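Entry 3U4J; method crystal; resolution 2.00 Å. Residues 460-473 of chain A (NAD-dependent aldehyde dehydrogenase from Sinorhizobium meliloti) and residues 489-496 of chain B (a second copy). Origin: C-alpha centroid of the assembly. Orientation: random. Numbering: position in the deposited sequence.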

# COMPACT_ATOMS: atom_id res chain seq x y z
N ILE A 460 -4.62 26.96 5.10
CA ILE A 460 -3.47 27.24 4.21
C ILE A 460 -2.32 26.21 4.33
O ILE A 460 -1.89 25.63 3.32
CB ILE A 460 -2.89 28.69 4.36
CG1 ILE A 460 -3.94 29.79 4.12
CG2 ILE A 460 -1.64 28.87 3.46
CD1 ILE A 460 -4.64 29.79 2.73
N ASP A 461 -1.83 26.01 5.55
CA ASP A 461 -0.57 25.31 5.75
C ASP A 461 -0.72 23.78 5.63
O ASP A 461 -1.48 23.15 6.37
CB ASP A 461 0.06 25.70 7.09
CG ASP A 461 0.46 27.17 7.13
OD1 ASP A 461 0.62 27.79 6.07
OD2 ASP A 461 0.61 27.70 8.24
N GLY A 462 -0.00 23.21 4.66
CA GLY A 462 -0.03 21.78 4.41
C GLY A 462 1.37 21.21 4.45
O GLY A 462 2.35 21.90 4.79
N THR A 463 1.49 19.94 4.06
CA THR A 463 2.75 19.20 4.11
C THR A 463 3.03 18.51 2.78
O THR A 463 2.10 18.22 2.03
CB THR A 463 2.62 18.07 5.14
OG1 THR A 463 1.53 17.23 4.74
CG2 THR A 463 2.36 18.65 6.54
N PRO A 464 4.31 18.23 2.45
CA PRO A 464 4.53 17.45 1.22
C PRO A 464 3.95 16.04 1.29
O PRO A 464 3.72 15.42 0.24
CB PRO A 464 6.07 17.39 1.12
CG PRO A 464 6.53 18.69 1.82
CD PRO A 464 5.57 18.76 3.01
N GLU A 465 3.76 15.53 2.53
CA GLU A 465 3.36 14.13 2.80
C GLU A 465 1.95 13.81 2.36
O GLU A 465 1.65 12.66 2.04
CB GLU A 465 3.53 13.79 4.31
CG GLU A 465 4.99 13.62 4.79
CD GLU A 465 5.69 14.95 5.11
OE1 GLU A 465 6.87 14.90 5.57
OE2 GLU A 465 5.07 16.03 4.90
N LEU A 466 1.08 14.82 2.32
CA LEU A 466 -0.32 14.60 1.96
C LEU A 466 -0.66 15.08 0.55
O LEU A 466 -0.10 16.09 0.09
CB LEU A 466 -1.24 15.33 2.96
CG LEU A 466 -1.65 14.48 4.17
CD1 LEU A 466 -0.50 14.42 5.19
CD2 LEU A 466 -2.93 15.05 4.84
N PRO A 467 -1.62 14.38 -0.13
CA PRO A 467 -2.08 14.71 -1.49
C PRO A 467 -2.93 15.97 -1.53
O PRO A 467 -3.59 16.31 -0.54
CB PRO A 467 -2.98 13.54 -1.86
CG PRO A 467 -3.48 13.02 -0.49
CD PRO A 467 -2.28 13.16 0.39
N ILE A 468 -2.89 16.64 -2.68
CA ILE A 468 -3.68 17.85 -2.90
C ILE A 468 -4.44 17.72 -4.22
O ILE A 468 -3.95 17.13 -5.21
CB ILE A 468 -2.83 19.18 -2.84
CG1 ILE A 468 -1.86 19.29 -4.02
CG2 ILE A 468 -2.08 19.33 -1.45
CD1 ILE A 468 -1.06 20.63 -4.10
N GLY A 469 -5.64 18.30 -4.26
CA GLY A 469 -6.35 18.40 -5.53
C GLY A 469 -7.80 18.72 -5.21
O GLY A 469 -8.15 18.80 -4.05
N GLY A 470 -8.64 18.88 -6.24
CA GLY A 470 -10.03 19.31 -6.02
C GLY A 470 -11.12 18.31 -6.39
O GLY A 470 -10.87 17.30 -7.07
N TYR A 471 -12.32 18.59 -5.89
CA TYR A 471 -13.52 17.90 -6.34
C TYR A 471 -14.15 18.84 -7.35
O TYR A 471 -13.74 20.01 -7.44
CB TYR A 471 -14.50 17.78 -5.17
CG TYR A 471 -14.24 16.68 -4.13
CD1 TYR A 471 -15.31 15.92 -3.63
CD2 TYR A 471 -12.96 16.41 -3.63
CE1 TYR A 471 -15.11 14.92 -2.66
CE2 TYR A 471 -12.74 15.41 -2.66
CZ TYR A 471 -13.83 14.68 -2.20
OH TYR A 471 -13.64 13.70 -1.26
N LYS A 472 -15.14 18.34 -8.09
CA LYS A 472 -16.03 19.16 -8.92
C LYS A 472 -15.21 19.95 -9.94
O LYS A 472 -14.30 19.40 -10.53
CB LYS A 472 -16.90 20.07 -8.02
CG LYS A 472 -17.84 19.22 -7.13
CD LYS A 472 -19.04 20.05 -6.71
CE LYS A 472 -19.03 20.29 -5.26
NZ LYS A 472 -20.11 21.23 -4.85
N LYS A 473 -15.47 21.25 -10.11
CA LYS A 473 -14.74 22.00 -11.13
C LYS A 473 -13.36 22.53 -10.69
O LYS A 473 -12.72 23.28 -11.46
CB LYS A 473 -15.62 23.13 -11.70
CG LYS A 473 -16.80 22.61 -12.50
CD LYS A 473 -17.54 23.74 -13.21
CE LYS A 473 -18.70 23.18 -14.05
NZ LYS A 473 -19.39 24.31 -14.74
N SER B 489 -13.09 6.74 -7.05
CA SER B 489 -12.96 7.40 -5.75
C SER B 489 -12.41 8.82 -5.86
O SER B 489 -11.73 9.17 -6.82
CB SER B 489 -12.06 6.57 -4.81
OG SER B 489 -12.63 5.29 -4.59
N GLN B 490 -12.76 9.67 -4.89
CA GLN B 490 -12.10 10.94 -4.68
C GLN B 490 -11.32 10.74 -3.39
O GLN B 490 -11.79 10.02 -2.48
CB GLN B 490 -13.12 12.06 -4.45
CG GLN B 490 -13.86 12.59 -5.69
CD GLN B 490 -13.07 13.63 -6.53
OE1 GLN B 490 -13.65 14.28 -7.39
NE2 GLN B 490 -11.77 13.75 -6.29
N PHE B 491 -10.16 11.39 -3.30
CA PHE B 491 -9.35 11.38 -2.10
C PHE B 491 -9.30 12.76 -1.48
O PHE B 491 -9.08 13.78 -2.17
CB PHE B 491 -7.97 10.85 -2.42
CG PHE B 491 -7.98 9.42 -2.92
CD1 PHE B 491 -8.02 8.36 -2.03
CD2 PHE B 491 -8.02 9.15 -4.28
CE1 PHE B 491 -8.03 7.03 -2.48
CE2 PHE B 491 -8.03 7.82 -4.75
CZ PHE B 491 -8.06 6.77 -3.83
N LYS B 492 -9.56 12.80 -0.18
CA LYS B 492 -9.66 14.07 0.52
C LYS B 492 -8.54 14.12 1.53
O LYS B 492 -8.47 13.25 2.41
CB LYS B 492 -11.03 14.14 1.20
CG LYS B 492 -11.20 15.31 2.19
CD LYS B 492 -12.58 15.19 2.87
CE LYS B 492 -13.71 15.62 1.92
NZ LYS B 492 -15.06 15.24 2.47
N GLY B 493 -7.61 15.06 1.36
CA GLY B 493 -6.51 15.20 2.33
C GLY B 493 -6.96 16.10 3.45
O GLY B 493 -7.46 17.19 3.17
N VAL B 494 -6.82 15.68 4.71
CA VAL B 494 -7.23 16.54 5.84
C VAL B 494 -6.05 16.77 6.78
O VAL B 494 -5.50 15.81 7.34
CB VAL B 494 -8.41 15.96 6.66
CG1 VAL B 494 -8.97 17.03 7.65
CG2 VAL B 494 -9.56 15.44 5.75
N HIS B 495 -5.66 18.04 6.96
CA HIS B 495 -4.70 18.38 8.00
C HIS B 495 -5.54 18.78 9.19
O HIS B 495 -6.25 19.81 9.14
CB HIS B 495 -3.78 19.52 7.59
CG HIS B 495 -2.81 19.14 6.51
ND1 HIS B 495 -3.16 19.10 5.17
CD2 HIS B 495 -1.51 18.74 6.57
CE1 HIS B 495 -2.12 18.70 4.46
NE2 HIS B 495 -1.10 18.49 5.28
N VAL B 496 -5.49 17.94 10.22
CA VAL B 496 -6.29 18.17 11.42
C VAL B 496 -5.35 18.75 12.47
O VAL B 496 -4.37 18.11 12.86
CB VAL B 496 -6.89 16.85 11.98
CG1 VAL B 496 -7.75 17.16 13.22
CG2 VAL B 496 -7.72 16.09 10.92

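Residues 489-496 of chain B form an extended strand, and the chain A stretch, without regular helix or strand, runs antiparallel past it: Gly462(A) lies near His495(B), Pro467(A) near Gly493(B), Tyr471(A) near Gln490(B). The backbones come nearest, by CA positions, at Gly493(B), where the CA atoms of Pro467(A) and Gly493(B) are 5.9 Å apart. A CB on Gly493(B) would sit 2.8 Å from Pro467(A) O, a clash, so glycine suits this spacing. Gln490(B) and His495(B) point toward chain A, Phe491(B) and Val494(B) away, and Lys492(B) sideways, so the strand does not alternate strictly with respect to this partner.

His495(B) anchors one end. Its ring is sandwiched between Gly462(A) CA, 3.8 Å from the ring centroid, and Leu466(A) CD2, 3.9 Å from the centroid on the opposite face; both are CH-pi contacts. At the ring edge, His495(B) NE2 hydrogen-bonds Thr463(A) OG1 at 3.0 Å. Thr463(A) OG1 also accepts a weak bond from Leu466(A) N (3.4 Å), tying the turn to the hydroxyl that meets the histidine.

Tyr471(A) anchors the other end. Its CA-to-CB bond points sideways, but the long side chain brings the ring in, placing Gln490(B) CB over one face, 3.9 Å from the centroid. Tyr471(A) OH reaches Lys492(B) CB at 3.6 Å and is hydrogen-bonded elsewhere in the structure. The contact buries 543 Å² in total.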